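Local coordinates for protein dihydrodipicolinate synthase (Bacteroides thetaiotaomicron, PDB 4XKY) that probably works as a Schiff-base-forming lyase of the dihydrodipicolinate synthase and N-acetylneuraminate lyase family, a tetramer of TIM-barrel subunits, at residues S6-P11 / G207-A212; V39-V44 / P75-I80. All blocks are in the same frame, centred on the assembly; numbering follows the deposited sequence.

Contact 1 of 2, residues S6-P11 / G207-A212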
loop_
_atom_site.group_PDB
_atom_site.type_symbol
_atom_site.label_atom_id
_atom_site.label_comp_id
_atom_site.label_asym_id
_atom_site.label_seq_id
_atom_site.Cartn_x
_atom_site.Cartn_y
_atom_site.Cartn_z
ATOM N N SER A 6 16.254 -20.670 -22.023
ATOM C CA SER A 6 15.299 -21.594 -21.394
ATOM C C SER A 6 15.900 -22.413 -20.263
ATOM O O SER A 6 17.115 -22.467 -20.092
ATOM C CB SER A 6 14.744 -22.544 -22.444
ATOM O OG SER A 6 14.182 -21.792 -23.499
ATOM N N GLY A 7 15.031 -23.061 -19.498
ATOM C CA GLY A 7 15.470 -23.921 -18.412
ATOM C C GLY A 7 15.573 -23.283 -17.040
ATOM O O GLY A 7 14.779 -22.424 -16.658
ATOM N N ILE A 8 16.529 -23.773 -16.271
ATOM C CA ILE A 8 16.723 -23.355 -14.914
ATOM C C ILE A 8 17.910 -22.400 -14.917
ATOM O O ILE A 8 18.987 -22.752 -15.371
ATOM C CB ILE A 8 16.990 -24.553 -13.983
ATOM C CG1 ILE A 8 15.797 -25.511 -13.941
ATOM C CG2 ILE A 8 17.293 -24.050 -12.578
ATOM C CD1 ILE A 8 14.492 -24.871 -13.499
ATOM N N ILE A 9 17.677 -21.183 -14.438
ATOM C CA ILE A 9 18.692 -20.147 -14.369
ATOM C C ILE A 9 18.744 -19.648 -12.930
ATOM O O ILE A 9 18.069 -18.708 -12.591
ATOM C CB ILE A 9 18.344 -18.972 -15.304
ATOM C CG1 ILE A 9 18.295 -19.443 -16.758
ATOM C CG2 ILE A 9 19.328 -17.810 -15.163
ATOM C CD1 ILE A 9 16.897 -19.446 -17.302
ATOM N N PRO A 10 19.554 -20.291 -12.081
ATOM C CA PRO A 10 19.610 -19.925 -10.679
ATOM C C PRO A 10 20.115 -18.523 -10.473
ATOM O O PRO A 10 21.120 -18.136 -11.086
ATOM C CB PRO A 10 20.603 -20.913 -10.070
ATOM C CG PRO A 10 21.319 -21.523 -11.215
ATOM C CD PRO A 10 20.440 -21.421 -12.404
ATOM N N PRO A 11 19.407 -17.761 -9.630
ATOM C CA PRO A 11 19.905 -16.520 -9.088
ATOM C C PRO A 11 20.891 -16.871 -7.979
ATOM O O PRO A 11 20.494 -17.239 -6.858
ATOM C CB PRO A 11 18.642 -15.843 -8.537
ATOM C CG PRO A 11 17.767 -16.986 -8.118
ATOM C CD PRO A 11 18.171 -18.189 -8.962
ATOM N N GLY A 207 12.826 -20.764 -15.317
ATOM C CA GLY A 207 12.608 -20.453 -13.904
ATOM C C GLY A 207 13.914 -19.915 -13.358
ATOM O O GLY A 207 14.937 -20.560 -13.482
ATOM N N VAL A 208 13.882 -18.732 -12.770
ATOM C CA VAL A 208 15.059 -18.166 -12.146
ATOM C C VAL A 208 14.889 -18.510 -10.670
ATOM O O VAL A 208 14.479 -17.679 -9.866
ATOM C CB VAL A 208 15.169 -16.654 -12.397
ATOM C CG1 VAL A 208 16.418 -16.070 -11.735
ATOM C CG2 VAL A 208 15.188 -16.358 -13.889
ATOM N N ASN A 209 15.176 -19.770 -10.334
ATOM C CA ASN A 209 14.787 -20.328 -9.050
ATOM C C ASN A 209 15.926 -20.473 -8.032
ATOM O O ASN A 209 16.859 -21.253 -8.225
ATOM C CB ASN A 209 14.164 -21.698 -9.234
ATOM C CG ASN A 209 13.046 -21.732 -10.261
ATOM O OD1 ASN A 209 12.885 -22.749 -10.935
ATOM N ND2 ASN A 209 12.237 -20.694 -10.340
ATOM N N GLY A 210 15.794 -19.761 -6.923
ATOM C CA GLY A 210 16.814 -19.730 -5.895
ATOM C C GLY A 210 17.149 -21.056 -5.253
ATOM O O GLY A 210 18.299 -21.275 -4.841
ATOM N N GLY A 211 16.147 -21.923 -5.131
ATOM C CA GLY A 211 16.339 -23.242 -4.557
ATOM C C GLY A 211 17.312 -24.069 -5.384
ATOM O O GLY A 211 17.876 -25.057 -4.896
ATOM N N ALA A 212 17.521 -23.668 -6.636
ATOM C CA ALA A 212 18.451 -24.411 -7.494
ATOM C C ALA A 212 19.901 -24.217 -7.031
ATOM O O ALA A 212 20.773 -24.999 -7.407
ATOM C CB ALA A 212 18.279 -24.039 -8.963
#

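Contact 2 of 2, residues V39-V44 / P75-I80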
loop_
_atom_site.group_PDB
_atom_site.type_symbol
_atom_site.label_atom_id
_atom_site.label_comp_id
_atom_site.label_asym_id
_atom_site.label_seq_id
_atom_site.Cartn_x
_atom_site.Cartn_y
_atom_site.Cartn_z
ATOM N N VAL A 39 22.142 -26.851 -14.856
ATOM C CA VAL A 39 21.435 -25.583 -15.073
ATOM C C VAL A 39 21.879 -24.962 -16.423
ATOM O O VAL A 39 22.911 -25.328 -16.989
ATOM C CB VAL A 39 21.586 -24.560 -13.912
ATOM C CG1 VAL A 39 21.220 -25.185 -12.563
ATOM C CG2 VAL A 39 22.977 -23.951 -13.872
ATOM N N HIS A 40 21.105 -24.015 -16.926
ATOM C CA HIS A 40 21.367 -23.455 -18.262
ATOM C C HIS A 40 21.990 -22.086 -18.268
ATOM O O HIS A 40 22.451 -21.654 -19.289
ATOM C CB HIS A 40 20.091 -23.467 -19.109
ATOM C CG HIS A 40 19.425 -24.802 -19.123
ATOM N ND1 HIS A 40 19.388 -25.609 -20.239
ATOM C CD2 HIS A 40 18.829 -25.504 -18.127
ATOM C CE1 HIS A 40 18.773 -26.740 -19.939
ATOM N NE2 HIS A 40 18.422 -26.699 -18.663
ATOM N N ALA A 41 22.019 -21.404 -17.136
ATOM C CA ALA A 41 22.686 -20.121 -17.057
ATOM C C ALA A 41 22.870 -19.770 -15.613
ATOM O O ALA A 41 22.325 -20.431 -14.744
ATOM C CB ALA A 41 21.874 -19.045 -17.767
ATOM N N LEU A 42 23.671 -18.743 -15.373
ATOM C CA LEU A 42 23.901 -18.184 -14.048
ATOM C C LEU A 42 23.462 -16.734 -14.036
ATOM O O LEU A 42 23.849 -15.952 -14.919
ATOM C CB LEU A 42 25.390 -18.213 -13.726
ATOM C CG LEU A 42 26.096 -19.548 -13.964
ATOM C CD1 LEU A 42 27.576 -19.399 -13.652
ATOM C CD2 LEU A 42 25.508 -20.646 -13.104
ATOM N N PHE A 43 22.680 -16.376 -13.025
ATOM C CA PHE A 43 22.161 -15.046 -12.874
ATOM C C PHE A 43 22.755 -14.455 -11.610
ATOM O O PHE A 43 22.523 -14.963 -10.505
ATOM C CB PHE A 43 20.636 -15.087 -12.833
ATOM C CG PHE A 43 20.003 -13.763 -12.532
ATOM C CD1 PHE A 43 20.481 -12.591 -13.104
ATOM C CD2 PHE A 43 18.938 -13.678 -11.653
ATOM C CE1 PHE A 43 19.903 -11.369 -12.793
ATOM C CE2 PHE A 43 18.343 -12.455 -11.351
ATOM C CZ PHE A 43 18.829 -11.302 -11.924
ATOM N N VAL A 44 23.579 -13.417 -11.765
ATOM C CA VAL A 44 24.202 -12.820 -10.590
ATOM C C VAL A 44 23.633 -11.459 -10.248
ATOM O O VAL A 44 23.162 -10.724 -11.123
ATOM C CB VAL A 44 25.731 -12.745 -10.671
ATOM C CG1 VAL A 44 26.308 -14.131 -10.960
ATOM C CG2 VAL A 44 26.204 -11.750 -11.713
ATOM N N PRO A 75 26.023 -19.294 -20.209
ATOM C CA PRO A 75 25.738 -17.855 -20.196
ATOM C C PRO A 75 25.683 -17.260 -18.769
ATOM O O PRO A 75 25.106 -17.861 -17.850
ATOM C CB PRO A 75 24.357 -17.748 -20.864
ATOM C CG PRO A 75 24.136 -19.042 -21.559
ATOM C CD PRO A 75 24.965 -20.075 -20.871
ATOM N N VAL A 76 26.317 -16.108 -18.611
ATOM C CA VAL A 76 26.201 -15.302 -17.416
ATOM C C VAL A 76 25.343 -14.048 -17.631
ATOM O O VAL A 76 25.610 -13.210 -18.498
ATOM C CB VAL A 76 27.587 -14.922 -16.903
ATOM C CG1 VAL A 76 27.462 -14.140 -15.618
ATOM C CG2 VAL A 76 28.415 -16.188 -16.665
ATOM N N LEU A 77 24.300 -13.943 -16.816
ATOM C CA LEU A 77 23.407 -12.782 -16.770
ATOM C C LEU A 77 23.705 -11.975 -15.523
ATOM O O LEU A 77 23.818 -12.530 -14.441
ATOM C CB LEU A 77 21.939 -13.234 -16.709
ATOM C CG LEU A 77 21.238 -13.602 -18.018
ATOM C CD1 LEU A 77 21.987 -14.698 -18.735
ATOM C CD2 LEU A 77 19.793 -14.039 -17.796
ATOM N N VAL A 78 23.776 -10.660 -15.668
ATOM C CA VAL A 78 24.156 -9.784 -14.584
ATOM C C VAL A 78 23.043 -8.785 -14.338
ATOM O O VAL A 78 22.659 -8.037 -15.238
ATOM C CB VAL A 78 25.451 -9.007 -14.913
ATOM C CG1 VAL A 78 25.781 -8.001 -13.818
ATOM C CG2 VAL A 78 26.625 -9.962 -15.106
ATOM N N CYS A 79 22.559 -8.741 -13.097
ATOM C CA CYS A 79 21.631 -7.698 -12.692
ATOM C C CYS A 79 22.393 -6.391 -12.526
ATOM O O CYS A 79 23.344 -6.295 -11.732
ATOM C CB CYS A 79 20.908 -8.056 -11.398
ATOM S SG CYS A 79 19.452 -7.032 -11.070
ATOM N N ILE A 80 21.975 -5.394 -13.302
ATOM C CA ILE A 80 22.585 -4.066 -13.266
ATOM C C ILE A 80 21.693 -2.982 -12.630
ATOM O O ILE A 80 22.076 -1.813 -12.642
ATOM C CB ILE A 80 22.987 -3.585 -14.678
ATOM C CG1 ILE A 80 21.776 -3.506 -15.606
ATOM C CG2 ILE A 80 24.048 -4.501 -15.286
ATOM C CD1 ILE A 80 22.005 -2.643 -16.836
#

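Contact 1 of 2, residues S6-P11 / G207-A212
Here the first strand of the TIM barrel, 7-8, meets the last, 206-207, in a parallel pairing. G7 O accepts the G207 N-H at 2.9 Å, nearly along its C=O axis. G207 O lies in line with the I9 N-H (3.0 Å, 179°) and also takes a weak bond from N209 N. I9 O receives a CA-H...O contact from V208 CA at 3.1 Å. V208 CG1, anti to its backbone N, presses on the same oxygen. Beyond the strands A212 N donates to N209 O, closing a turn, and N213 ND2 serves both P11 O and G210 O. P11 has no N-H to satisfy; its CD sits 3.3 Å from N209 C and its CB against CG1 of V208, itself predicted to bind pyruvate, as is T48 nearby. An alanine at P11 would lose CG and CD, and with them probably the packing on N209 and G210. G7 has backbone angles that only glycine bears easily, and at G207 a CB would collide with N209 OD1. The N209 amide is half satisfied: ND2 bonds G191 O, whereas OD1 is buried without a polar partner, facing I8 CD1 at 3.7 Å.

Contact 2 of 2, residues V39-V44 / P75-I80
L77 O holds one hydrogen bond, from V44 N at 2.8 Å, and one weaker CA-H contact, from F43 CA at 3.4 Å; the edge of the F43 ring also lies near it through CD1 at 3.6 Å. The ladder continues on both sides of it, with L42 N donating to P75 O, L77 N to L42 O and C79 N to V44 O. All four hydrogen bonds run nearly along the acceptor's C=O axis. Strands 42-44 and 76-79 run parallel in the barrel wall, at 19° to each other, and are joined by helix 56-70 as a beta-alpha-beta unit.

Side chains alternate between two faces. L42, V44, V76 and V78 turn toward the surrounding helices; V44 and V78 lie side by side, their CG2 atoms 3.9 Å apart, and branched valines fill this layer against M62, T66 and I63. F43 and L77 turn to the barrel interior and cross at about a right angle. With CG anti to the backbone N (chi1 174°), the F43 ring is carried over toward L77 and C79, its CE1 reaching C79 CB at 3.7 Å. This flat ring also packs on V208 and V104. At the strand's start P75, which has no N-H to offer, sets CD 3.4 Å from H40 O.

The hydrogen bonds across the contact are thus all main-chain and set the register, and the side chains that meet across it are mostly apolar, packing on the two faces of the ladder; F43 and the small C79 lie beside V208 and Y136, predicted pyruvate-binding and catalytic residues respectively.

In the fold
From the N terminus, strand 7-8 comes first, but its pairing with 207-212 comes only after 195 intervening residues: contact 1 closes this long loop by bringing 207-212 back to 6-11. Contact 2 is nested inside that loop and closes a much shorter one, the 30 residues with helix 56-70 that separate 39-44 from 75-80. The contacts touch through 6-11, which probably hydrogen-bonds to 39-44 (I8 O with H40 N, P10 O with F43 N). Contact 2 is thus an ordinary pairing of adjacent strands, whereas the barrel is closed where strand 7-8 pairs with 206-207 while probably also joining 39-44 on its other side.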